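Local structure of 2,3,4,5-tetrahydropyridine-2,6-dicarboxylate N-succinyltransferase (Campylobacter jejuni, 2RIJ) at residues I30-R35 / D122-V127; E65-R70 / Q83-E88; G162-L167 / D203-F208; L329-E334 / L375-V380. The protein probably catalyses the transfer of a succinyl group from succinyl-CoA to tetrahydrodipicolinate, the first step of the succinylase route to lysine. One frame throughout, in Å; residues are numbered along the deposited sequence.

Contact 1 of 4, residues I30-R35 / D122-V127; sequences IARLDR and DEFSFV
The side chains of Arg32 and Glu123 run alongside each other in the same direction, Glu123 sitting just before strand 124-129. From the backbone outward, Arg32 CB rests 4.0 Å from Phe124 CE1, oblique to that ring. CG, set anti to the backbone N (chi1 -178°), runs past Glu123 OE2, and CD lies 3.6 Å from the same oxygen. A turn about CG-CD (chi3 55°) swings NE aside. NE then donates to the carbonyl of Lys191 of a second subunit, while NH1 forms a salt bridge with Asp34 OD1 (2.9 Å). NH1 comes to OD1 from above the carboxylate plane, and OD1 lies in the guanidinium plane. NH1 also donates to a water that gives its protons to Leu33 O and Glu123 OE2, so the two side chains are joined through solvent.

The backbones pair as an antiparallel ladder. Ala31 and Ser125 form the hydrogen-bonded pair, exchanging N-H and C=O in both directions, and Ala31 N reaches Ser125 O at 2.9 Å. One more bond, Leu33 N to Glu123 O (2.8 Å), follows where the strand pairing ends. Then Arg35 NE donates to Asp122 O at 2.7 Å, close to the guanidinium plane, with a weak second bond from NH2. Ile30 CG1 lies at the edge of the Phe126 ring, near its plane, 4.2 Å from CD1.

In the antiparallel sheet of the N-terminal region, strand 27-35 lies between strands 43-48 and 124-129, and strand 80-84 follows on the far side of 124-129. Helix 107-117 packs on Ile30 and Phe124, helix 57-69 on Phe126.

Contact 2 of 4, residues E65-R70 / Q83-E88; sequences EAFMQR and QTLKLE
Phe67 brings its ring against Gln83 and Leu85, and this is the buried half of the contact. CG of Gln83 sits over one face of the ring, 3.9 Å from the centroid, in a CH-pi contact, with Gln83 CB over the same face, also off-centre. At the ring's tip, CZ touches Leu85 CD2 at 3.6 Å, the two side chains crossing at about a right angle. The carbonyl oxygen of Thr84 lies at the ring edge, near its plane.

Toward solvent the chemistry turns polar, yet no direct hydrogen bond crosses the contact. Arg70 has CG in the crowded position between the backbone N and the carbonyl carbon (chi1 62°), and its chain then runs extended to NE. Lys86 CD lies 3.7 Å from CZ of Arg70, over the centre of the guanidinium, although the like charges of Arg70 NH1 and Lys86 NZ come within 4.1 Å. The salt bridge from NE to Asp89 probably offsets that repulsion. A water accepts from Arg70 NH2 and donates to Thr84 O at 2.6 Å.

In the N-terminal region, the contact joins the end of helix 57-69 to the turn between strand 80-84 of the antiparallel sheet and helix 87-96, with Phe67 also reaching Phe126 on strand 124-129.

Contact 3 of 4, residues G162-L167 / D203-F208; sequences GAFGLL and DKFPRF
Phe205 CE1 stands over one face of the Phe164 ring, toward its rim, 3.5 Å from Phe164 CZ. The two planes are inclined at 51°, an oblique aromatic pair that holds for one of two modelled conformers of Phe164. Leu167, on the same segment as Phe164, puts CD1 over a face of the Phe205 ring, 4.0 Å from the centroid, in a CH-pi contact. Phe205 therefore meets both an aromatic and an aliphatic partner from segment 162-167. It also stacks on Phe247 and takes a cation-pi contact from Arg227.

Lys204 bridges the polar side. CB packs on Leu167 CB at 3.9 Å. CG is anti to the carbonyl carbon (chi1 -71°); beyond it the chain is extended, and CE comes 3.4 Å from Leu167 O. NZ ends on Phe164 O with a 2.7 Å hydrogen bond, the donor standing about 40° above the carbonyl plane. Asp203, whose carboxylate takes weak bonds from the next two backbone N-H groups, is salt-bridged to Arg227 and to Arg219 of a third subunit.

The lysine thus brings a positive charge to a carbonyl of the short helix 163-166, an interaction that should be electrostatically favourable, while Phe205 packs on Phe164 and Leu167.

Contact 4 of 4, residues L329-E334 / L375-V380; sequences LKDAEE and LNKKAV
Asp331 and Leu375 carry the polar part of this contact through a single carboxylate oxygen. Leu375 N donates to Asp331 OD2 at 2.9 Å in an almost straight bond (176°), arriving on the anti side and close to the carboxylate plane. Lys377 NZ comes to the same oxygen from the same face, but from well above the plane, and forms a salt bridge of 3.0 Å. The lysine chain turns about CB-CG (chi2 -53°) and again at chi4, and NZ also donates to Leu375 O at 2.7 Å, in the carbonyl plane and on a lone pair. The ammonium close to OD2 probably offsets part of the charge of Asp331.

The apolar contacts are fewer. Leu375 CB lies 3.6 Å from Asp331 CB, and its CD2 meets Glu334 CB at 3.8 Å, the two side chains crossing obliquely. Farther out, Val380 approaches Glu334 OE1, but it is poorly ordered. Glu334 OE2 is bound to Lys337.

Asp331 precedes helix 332-338 at its N-cap position; its side chain bonds across the contact and makes no capping bond. Asn376, at the start of the C-terminal helical turn 377-380, does cap, weakly, through Lys378 N. The side chain of Lys330 lies about 4 Å from that of Arg363, a predicted succinyl-CoA-binding residue. Both segments leave the paired strands 326-329 and 371-375, and Leu375 reaches Leu335 and Leu338 of helix 332-338.

Contacts 1 and 2 belong to the same N-terminal domain and touch: strand 124-129 pairs with strand 80-84, and Ile30 packs on Leu85. Contact 1 is the buried one, a strand ladder with polar groups at one end; contact 2 is partly buried, one buried ring giving way to charged side chains and water. Contact 3, partly buried and about 17 Å from contact 1 between centres, joins a short helix to a loop without any strand pairing and lies beside a third subunit. Contact 4 stands apart at the surface, about 55 Å from contact 1 between centres, where a carboxylate accepting two donors, not strand pairing, makes the polar link.

Contact 1 of 4, residues I30-R35 / D122-V127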
# COMPACT_ATOMS: atom_id res chain seq x y z
N ILE A 30 -44.76 -35.64 -26.88
CA ILE A 30 -45.80 -36.14 -26.01
C ILE A 30 -45.25 -36.33 -24.59
O ILE A 30 -44.26 -37.06 -24.38
CB ILE A 30 -46.41 -37.47 -26.56
CG1 ILE A 30 -47.06 -37.27 -27.91
CG2 ILE A 30 -47.44 -38.07 -25.57
CD1 ILE A 30 -47.45 -38.63 -28.61
N ALA A 31 -45.91 -35.72 -23.64
CA ALA A 31 -45.56 -35.79 -22.24
C ALA A 31 -46.49 -36.69 -21.42
O ALA A 31 -47.69 -36.69 -21.64
CB ALA A 31 -45.58 -34.40 -21.64
N ARG A 32 -45.92 -37.43 -20.47
CA ARG A 32 -46.69 -38.04 -19.40
C ARG A 32 -46.75 -37.01 -18.30
O ARG A 32 -45.71 -36.47 -17.87
CB ARG A 32 -46.03 -39.32 -18.90
CG ARG A 32 -46.81 -40.02 -17.82
CD ARG A 32 -46.04 -41.21 -17.16
NE ARG A 32 -44.74 -40.78 -16.64
CZ ARG A 32 -44.56 -40.04 -15.55
NH1 ARG A 32 -45.57 -39.62 -14.82
NH2 ARG A 32 -43.33 -39.70 -15.19
N LEU A 33 -47.95 -36.71 -17.81
CA LEU A 33 -48.14 -35.68 -16.80
C LEU A 33 -48.33 -36.23 -15.38
O LEU A 33 -48.99 -37.26 -15.19
CB LEU A 33 -49.35 -34.81 -17.13
CG LEU A 33 -49.44 -34.20 -18.53
CD1 LEU A 33 -50.77 -33.37 -18.58
CD2 LEU A 33 -48.24 -33.41 -18.94
N ASP A 34 -47.78 -35.52 -14.41
CA ASP A 34 -48.05 -35.76 -13.01
C ASP A 34 -49.00 -34.67 -12.57
O ASP A 34 -48.70 -33.49 -12.74
CB ASP A 34 -46.77 -35.70 -12.18
CG ASP A 34 -45.80 -36.84 -12.50
OD1 ASP A 34 -46.22 -38.03 -12.44
OD2 ASP A 34 -44.62 -36.56 -12.81
N ARG A 35 -50.16 -35.05 -12.02
CA ARG A 35 -51.20 -34.10 -11.59
C ARG A 35 -51.27 -34.02 -10.06
O ARG A 35 -50.78 -34.91 -9.38
CB ARG A 35 -52.55 -34.55 -12.12
CG ARG A 35 -52.59 -34.53 -13.66
CD ARG A 35 -53.79 -35.30 -14.20
NE ARG A 35 -53.87 -35.17 -15.64
CZ ARG A 35 -54.35 -34.10 -16.26
NH1 ARG A 35 -54.79 -33.06 -15.55
NH2 ARG A 35 -54.37 -34.06 -17.58
N ASP A 122 -56.22 -38.96 -19.39
CA ASP A 122 -55.62 -37.74 -18.85
C ASP A 122 -54.15 -37.84 -18.42
O ASP A 122 -53.66 -37.01 -17.67
CB ASP A 122 -56.46 -37.21 -17.69
CG ASP A 122 -57.88 -36.91 -18.10
OD1 ASP A 122 -58.08 -36.11 -19.04
OD2 ASP A 122 -58.79 -37.52 -17.51
N GLU A 123 -53.45 -38.84 -18.90
CA GLU A 123 -52.09 -39.16 -18.47
C GLU A 123 -51.08 -38.56 -19.47
O GLU A 123 -49.96 -38.19 -19.10
CB GLU A 123 -51.97 -40.70 -18.48
CG GLU A 123 -50.62 -41.32 -18.12
CD GLU A 123 -50.42 -41.50 -16.63
OE1 GLU A 123 -51.30 -41.07 -15.87
OE2 GLU A 123 -49.39 -42.08 -16.23
N PHE A 124 -51.47 -38.50 -20.75
CA PHE A 124 -50.59 -38.10 -21.82
C PHE A 124 -51.15 -36.90 -22.57
O PHE A 124 -52.37 -36.77 -22.77
CB PHE A 124 -50.37 -39.26 -22.78
CG PHE A 124 -49.86 -40.50 -22.14
CD1 PHE A 124 -48.52 -40.65 -21.88
CD2 PHE A 124 -50.72 -41.55 -21.86
CE1 PHE A 124 -48.02 -41.83 -21.27
CE2 PHE A 124 -50.24 -42.73 -21.26
CZ PHE A 124 -48.90 -42.88 -20.98
N SER A 125 -50.25 -36.01 -22.96
CA SER A 125 -50.63 -34.77 -23.65
C SER A 125 -49.64 -34.45 -24.76
O SER A 125 -48.42 -34.56 -24.59
CB SER A 125 -50.66 -33.58 -22.68
OG SER A 125 -51.78 -33.62 -21.81
N PHE A 126 -50.19 -34.07 -25.90
CA PHE A 126 -49.40 -33.53 -26.99
C PHE A 126 -49.09 -32.07 -26.70
O PHE A 126 -49.94 -31.29 -26.26
CB PHE A 126 -50.17 -33.64 -28.28
CG PHE A 126 -49.42 -33.15 -29.48
CD1 PHE A 126 -48.40 -33.92 -30.03
CD2 PHE A 126 -49.73 -31.92 -30.04
CE1 PHE A 126 -47.74 -33.47 -31.16
CE2 PHE A 126 -49.05 -31.47 -31.15
CZ PHE A 126 -48.09 -32.24 -31.73
N VAL A 127 -47.83 -31.71 -26.91
CA VAL A 127 -47.32 -30.38 -26.58
C VAL A 127 -46.54 -29.92 -27.78
O VAL A 127 -45.66 -30.62 -28.23
CB VAL A 127 -46.42 -30.42 -25.32
CG1 VAL A 127 -45.97 -29.04 -24.91
CG2 VAL A 127 -47.14 -31.14 -24.16
O HOH W 1 -48.38 -39.99 -14.66
O HOH W 2 -51.73 -37.72 -15.18
O HOH W 3 -53.20 -35.25 -20.05

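Contact 2 of 4, residues E65-R70 / Q83-E88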
# COMPACT_ATOMS: atom_id res chain seq x y z
N GLU A 65 -53.67 -33.49 -36.77
CA GLU A 65 -54.86 -33.98 -37.48
C GLU A 65 -55.73 -34.93 -36.62
O GLU A 65 -56.94 -34.95 -36.77
CB GLU A 65 -54.46 -34.62 -38.79
CG GLU A 65 -55.60 -35.17 -39.61
CD GLU A 65 -56.55 -34.11 -40.16
OE1 GLU A 65 -56.26 -32.89 -40.10
OE2 GLU A 65 -57.61 -34.52 -40.69
N ALA A 66 -55.13 -35.72 -35.73
CA ALA A 66 -55.91 -36.58 -34.87
C ALA A 66 -56.92 -35.75 -34.05
O ALA A 66 -58.05 -36.15 -33.85
CB ALA A 66 -55.00 -37.39 -33.96
N PHE A 67 -56.48 -34.58 -33.60
CA PHE A 67 -57.27 -33.68 -32.81
C PHE A 67 -58.29 -32.98 -33.69
O PHE A 67 -59.47 -32.93 -33.35
CB PHE A 67 -56.38 -32.65 -32.12
CG PHE A 67 -55.50 -33.23 -31.05
CD1 PHE A 67 -56.03 -33.86 -29.95
CD2 PHE A 67 -54.13 -33.10 -31.13
CE1 PHE A 67 -55.21 -34.39 -28.97
CE2 PHE A 67 -53.28 -33.62 -30.12
CZ PHE A 67 -53.84 -34.27 -29.07
N MSE A 68 -57.84 -32.47 -34.83
CA MSE A 68 -58.74 -31.77 -35.73
C MSE A 68 -59.85 -32.67 -36.23
O MSE A 68 -61.00 -32.22 -36.35
CB MSE A 68 -57.99 -31.16 -36.89
CG MSE A 68 -57.12 -30.00 -36.46
SE MSE A 68 -56.28 -29.07 -37.97
CE MSE A 68 -54.75 -30.27 -38.39
N GLN A 69 -59.50 -33.93 -36.48
CA GLN A 69 -60.41 -34.96 -36.96
C GLN A 69 -61.59 -35.14 -36.01
O GLN A 69 -62.70 -35.36 -36.46
CB GLN A 69 -59.70 -36.32 -37.24
CG GLN A 69 -59.59 -36.65 -38.74
N ARG A 70 -61.37 -35.00 -34.71
CA ARG A 70 -62.48 -35.05 -33.76
C ARG A 70 -63.01 -33.69 -33.30
O ARG A 70 -63.63 -33.60 -32.24
CB ARG A 70 -62.15 -35.90 -32.54
CG ARG A 70 -60.99 -35.46 -31.68
CD ARG A 70 -60.84 -36.50 -30.56
NE ARG A 70 -59.68 -36.33 -29.71
CZ ARG A 70 -59.60 -35.46 -28.71
NH1 ARG A 70 -60.63 -34.70 -28.39
NH2 ARG A 70 -58.49 -35.40 -28.00
N GLN A 83 -52.70 -30.40 -25.71
CA GLN A 83 -53.96 -31.13 -25.64
C GLN A 83 -53.78 -32.52 -25.12
O GLN A 83 -52.89 -33.24 -25.57
CB GLN A 83 -54.57 -31.21 -27.05
CG GLN A 83 -56.05 -31.57 -27.10
CD GLN A 83 -56.97 -30.41 -26.73
OE1 GLN A 83 -56.58 -29.24 -26.71
NE2 GLN A 83 -58.19 -30.73 -26.40
N THR A 84 -54.67 -32.93 -24.22
CA THR A 84 -54.70 -34.30 -23.68
C THR A 84 -55.03 -35.27 -24.77
O THR A 84 -55.94 -35.01 -25.57
CB THR A 84 -55.81 -34.41 -22.57
OG1 THR A 84 -55.44 -33.59 -21.48
CG2 THR A 84 -56.01 -35.86 -22.07
N LEU A 85 -54.29 -36.37 -24.82
CA LEU A 85 -54.53 -37.45 -25.76
C LEU A 85 -55.58 -38.43 -25.23
O LEU A 85 -55.57 -38.82 -24.05
CB LEU A 85 -53.23 -38.22 -26.05
CG LEU A 85 -52.22 -37.45 -26.89
CD1 LEU A 85 -50.84 -38.00 -26.58
CD2 LEU A 85 -52.61 -37.57 -28.42
N LYS A 86 -56.51 -38.78 -26.11
CA LYS A 86 -57.45 -39.87 -25.94
C LYS A 86 -56.94 -41.10 -26.70
O LYS A 86 -56.15 -40.96 -27.64
CB LYS A 86 -58.83 -39.45 -26.46
CG LYS A 86 -59.36 -38.26 -25.70
CD LYS A 86 -60.74 -37.90 -26.12
CE LYS A 86 -61.33 -36.95 -25.12
NZ LYS A 86 -62.72 -36.58 -25.45
N LEU A 87 -57.45 -42.28 -26.36
CA LEU A 87 -57.05 -43.50 -27.08
C LEU A 87 -57.32 -43.36 -28.57
O LEU A 87 -56.51 -43.80 -29.38
CB LEU A 87 -57.75 -44.75 -26.54
CG LEU A 87 -57.25 -46.11 -27.03
CD1 LEU A 87 -55.77 -46.23 -26.83
CD2 LEU A 87 -58.06 -47.26 -26.33
N GLU A 88 -58.44 -42.77 -28.93
CA GLU A 88 -58.82 -42.60 -30.32
C GLU A 88 -57.78 -41.83 -31.13
O GLU A 88 -57.57 -42.10 -32.32
CB GLU A 88 -60.20 -41.94 -30.41
CG GLU A 88 -60.28 -40.54 -29.91
CD GLU A 88 -61.72 -40.09 -29.73
OE1 GLU A 88 -62.40 -39.76 -30.74
OE2 GLU A 88 -62.18 -40.09 -28.56
O HOH W 4 -58.33 -34.09 -25.21

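Contact 3 of 4, residues G162-L167 / D203-F208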
# COMPACT_ATOMS: atom_id res chain seq x y z
N GLY A 162 -41.71 -15.81 -17.35
CA GLY A 162 -42.96 -16.17 -16.70
C GLY A 162 -43.02 -17.58 -16.14
O GLY A 162 -44.00 -17.94 -15.48
N ALA A 163 -41.97 -18.36 -16.36
CA ALA A 163 -41.97 -19.76 -15.96
C ALA A 163 -42.24 -19.90 -14.47
O ALA A 163 -43.08 -20.69 -14.07
CB ALA A 163 -40.68 -20.43 -16.33
N PHE A 164 -41.59 -19.09 -13.66
CA PHE A 164 -41.77 -19.19 -12.23
C PHE A 164 -43.20 -18.96 -11.80
O PHE A 164 -43.69 -19.58 -10.86
CB PHE A 164 -40.86 -18.22 -11.49
CG PHE A 164 -39.48 -18.73 -11.28
CD1 PHE A 164 -38.53 -18.63 -12.29
CD2 PHE A 164 -39.12 -19.31 -10.07
CE1 PHE A 164 -37.23 -19.09 -12.08
CE2 PHE A 164 -37.82 -19.78 -9.87
CZ PHE A 164 -36.88 -19.66 -10.87
N GLY A 165 -43.92 -18.08 -12.48
CA GLY A 165 -45.29 -17.83 -12.09
C GLY A 165 -46.25 -18.94 -12.44
O GLY A 165 -47.31 -19.06 -11.83
N LEU A 166 -45.93 -19.74 -13.45
CA LEU A 166 -46.79 -20.82 -13.89
C LEU A 166 -46.58 -22.14 -13.11
O LEU A 166 -47.51 -22.94 -12.95
CB LEU A 166 -46.56 -21.06 -15.39
CG LEU A 166 -47.16 -20.00 -16.34
CD1 LEU A 166 -47.10 -20.46 -17.78
CD2 LEU A 166 -48.59 -19.64 -16.01
N LEU A 167 -45.35 -22.37 -12.66
CA LEU A 167 -45.00 -23.61 -11.97
C LEU A 167 -45.47 -23.57 -10.51
O LEU A 167 -45.43 -22.52 -9.88
CB LEU A 167 -43.49 -23.83 -12.06
CG LEU A 167 -42.90 -24.03 -13.48
CD1 LEU A 167 -41.42 -24.05 -13.41
CD2 LEU A 167 -43.43 -25.32 -14.18
N ASP A 203 -39.61 -27.24 -4.26
CA ASP A 203 -39.29 -26.26 -5.27
C ASP A 203 -40.27 -26.37 -6.43
O ASP A 203 -41.10 -27.30 -6.54
CB ASP A 203 -37.86 -26.47 -5.80
CG ASP A 203 -37.34 -25.30 -6.67
OD1 ASP A 203 -37.86 -24.17 -6.56
OD2 ASP A 203 -36.43 -25.54 -7.50
N LYS A 204 -40.15 -25.40 -7.31
CA LYS A 204 -40.93 -25.34 -8.55
C LYS A 204 -40.31 -26.10 -9.73
O LYS A 204 -41.02 -26.37 -10.71
CB LYS A 204 -41.14 -23.86 -8.97
CG LYS A 204 -42.11 -23.10 -8.07
CD LYS A 204 -42.18 -21.63 -8.41
CE LYS A 204 -43.38 -20.95 -7.74
NZ LYS A 204 -43.61 -19.59 -8.21
N PHE A 205 -39.02 -26.39 -9.67
CA PHE A 205 -38.30 -27.06 -10.75
C PHE A 205 -37.81 -28.44 -10.27
O PHE A 205 -37.36 -28.56 -9.12
CB PHE A 205 -37.04 -26.29 -11.15
CG PHE A 205 -37.29 -25.05 -11.96
CD1 PHE A 205 -37.84 -23.92 -11.35
CD2 PHE A 205 -36.94 -24.98 -13.29
CE1 PHE A 205 -38.09 -22.75 -12.08
CE2 PHE A 205 -37.19 -23.80 -14.03
CZ PHE A 205 -37.80 -22.71 -13.42
N PRO A 206 -37.78 -29.43 -11.18
CA PRO A 206 -37.13 -30.72 -10.94
C PRO A 206 -35.63 -30.68 -11.29
O PRO A 206 -35.10 -29.64 -11.71
CB PRO A 206 -37.89 -31.64 -11.89
CG PRO A 206 -38.16 -30.78 -13.03
CD PRO A 206 -38.36 -29.39 -12.54
N ARG A 207 -34.96 -31.79 -11.03
CA ARG A 207 -33.58 -31.93 -11.32
C ARG A 207 -33.40 -32.50 -12.73
O ARG A 207 -34.23 -33.27 -13.23
CB ARG A 207 -32.91 -32.80 -10.26
CG ARG A 207 -32.91 -32.07 -8.89
CD ARG A 207 -32.85 -32.93 -7.75
NE ARG A 207 -32.79 -32.16 -6.51
CZ ARG A 207 -32.54 -32.72 -5.36
NH1 ARG A 207 -32.35 -34.01 -5.31
NH2 ARG A 207 -32.46 -32.01 -4.28
N PHE A 208 -32.28 -32.15 -13.32
CA PHE A 208 -31.83 -32.65 -14.64
C PHE A 208 -31.87 -34.16 -14.77
O PHE A 208 -32.41 -34.66 -15.75
CB PHE A 208 -30.41 -32.08 -14.86
CG PHE A 208 -29.71 -32.44 -16.12
CD1 PHE A 208 -28.97 -33.62 -16.20
CD2 PHE A 208 -29.62 -31.51 -17.19
CE1 PHE A 208 -28.21 -33.92 -17.33
CE2 PHE A 208 -28.87 -31.80 -18.31
CZ PHE A 208 -28.18 -33.04 -18.39

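Contact 4 of 4, residues L329-E334 / L375-V380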
# COMPACT_ATOMS: atom_id res chain seq x y z
N LEU A 329 -3.57 -2.29 -14.65
CA LEU A 329 -3.19 -3.02 -15.85
C LEU A 329 -1.68 -3.23 -15.93
O LEU A 329 -0.92 -2.28 -15.76
CB LEU A 329 -3.63 -2.26 -17.10
CG LEU A 329 -3.25 -2.93 -18.43
CD1 LEU A 329 -4.18 -4.10 -18.60
CD2 LEU A 329 -3.34 -1.97 -19.60
N LYS A 330 -1.26 -4.46 -16.23
CA LYS A 330 0.12 -4.77 -16.56
C LYS A 330 0.15 -5.46 -17.89
O LYS A 330 -0.86 -5.97 -18.35
CB LYS A 330 0.75 -5.60 -15.45
CG LYS A 330 0.71 -4.83 -14.11
CD LYS A 330 1.82 -5.17 -13.20
CE LYS A 330 1.73 -4.35 -11.88
NZ LYS A 330 1.94 -2.86 -12.06
N ASP A 331 1.31 -5.47 -18.53
CA ASP A 331 1.48 -6.18 -19.81
C ASP A 331 0.63 -5.62 -20.93
O ASP A 331 0.16 -6.36 -21.79
CB ASP A 331 1.17 -7.69 -19.63
CG ASP A 331 1.99 -8.35 -18.53
OD1 ASP A 331 3.21 -8.15 -18.53
OD2 ASP A 331 1.42 -9.04 -17.64
N ALA A 332 0.49 -4.29 -20.98
CA ALA A 332 -0.43 -3.66 -21.95
C ALA A 332 -0.11 -3.98 -23.40
O ALA A 332 -1.02 -4.23 -24.20
CB ALA A 332 -0.47 -2.17 -21.74
N GLU A 333 1.17 -4.02 -23.76
CA GLU A 333 1.53 -4.27 -25.16
C GLU A 333 1.15 -5.66 -25.64
O GLU A 333 0.65 -5.82 -26.75
CB GLU A 333 3.03 -3.98 -25.42
CG GLU A 333 3.42 -2.56 -25.09
N GLU A 334 1.37 -6.66 -24.79
CA GLU A 334 1.01 -8.03 -25.13
C GLU A 334 -0.50 -8.22 -25.12
O GLU A 334 -1.04 -8.94 -25.98
CB GLU A 334 1.67 -9.02 -24.14
CG GLU A 334 3.18 -9.22 -24.35
CD GLU A 334 3.53 -9.70 -25.76
OE1 GLU A 334 3.10 -10.81 -26.19
OE2 GLU A 334 4.24 -8.95 -26.47
N LEU A 375 -1.19 -10.20 -18.22
CA LEU A 375 -1.24 -11.19 -19.26
C LEU A 375 -1.20 -12.60 -18.66
O LEU A 375 -0.37 -12.92 -17.83
CB LEU A 375 -0.07 -11.03 -20.25
CG LEU A 375 0.12 -12.07 -21.34
CD1 LEU A 375 -0.92 -11.92 -22.45
CD2 LEU A 375 1.59 -12.04 -21.87
N ASN A 376 -2.10 -13.45 -19.14
CA ASN A 376 -1.96 -14.87 -18.93
C ASN A 376 -0.80 -15.31 -19.85
O ASN A 376 -0.96 -15.35 -21.07
CB ASN A 376 -3.24 -15.59 -19.27
CG ASN A 376 -3.08 -17.11 -19.29
OD1 ASN A 376 -2.00 -17.63 -18.93
ND2 ASN A 376 -4.10 -17.81 -19.76
N LYS A 377 0.34 -15.62 -19.27
CA LYS A 377 1.53 -15.96 -20.07
C LYS A 377 1.23 -17.06 -21.09
O LYS A 377 1.62 -16.93 -22.26
CB LYS A 377 2.71 -16.32 -19.17
CG LYS A 377 3.02 -15.29 -18.05
CD LYS A 377 3.22 -13.84 -18.53
CE LYS A 377 3.30 -12.82 -17.33
NZ LYS A 377 2.04 -11.96 -17.04
N LYS A 378 0.49 -18.09 -20.69
CA LYS A 378 0.06 -19.14 -21.66
C LYS A 378 -0.79 -18.66 -22.87
O LYS A 378 -0.85 -19.36 -23.88
CB LYS A 378 -0.70 -20.30 -20.98
CG LYS A 378 -0.18 -20.76 -19.61
CD LYS A 378 1.32 -20.73 -19.48
N ALA A 379 -1.45 -17.50 -22.76
CA ALA A 379 -2.39 -17.03 -23.81
C ALA A 379 -1.69 -16.47 -25.08
O ALA A 379 -2.28 -16.49 -26.18
CB ALA A 379 -3.36 -16.00 -23.25
N VAL A 380 -0.47 -15.94 -24.91
CA VAL A 380 0.34 -15.51 -26.06
C VAL A 380 0.66 -16.73 -26.94
O VAL A 380 0.45 -16.70 -28.15
CB VAL A 380 1.66 -14.83 -25.64
CG1 VAL A 380 2.56 -14.58 -26.86
CG2 VAL A 380 1.36 -13.53 -24.93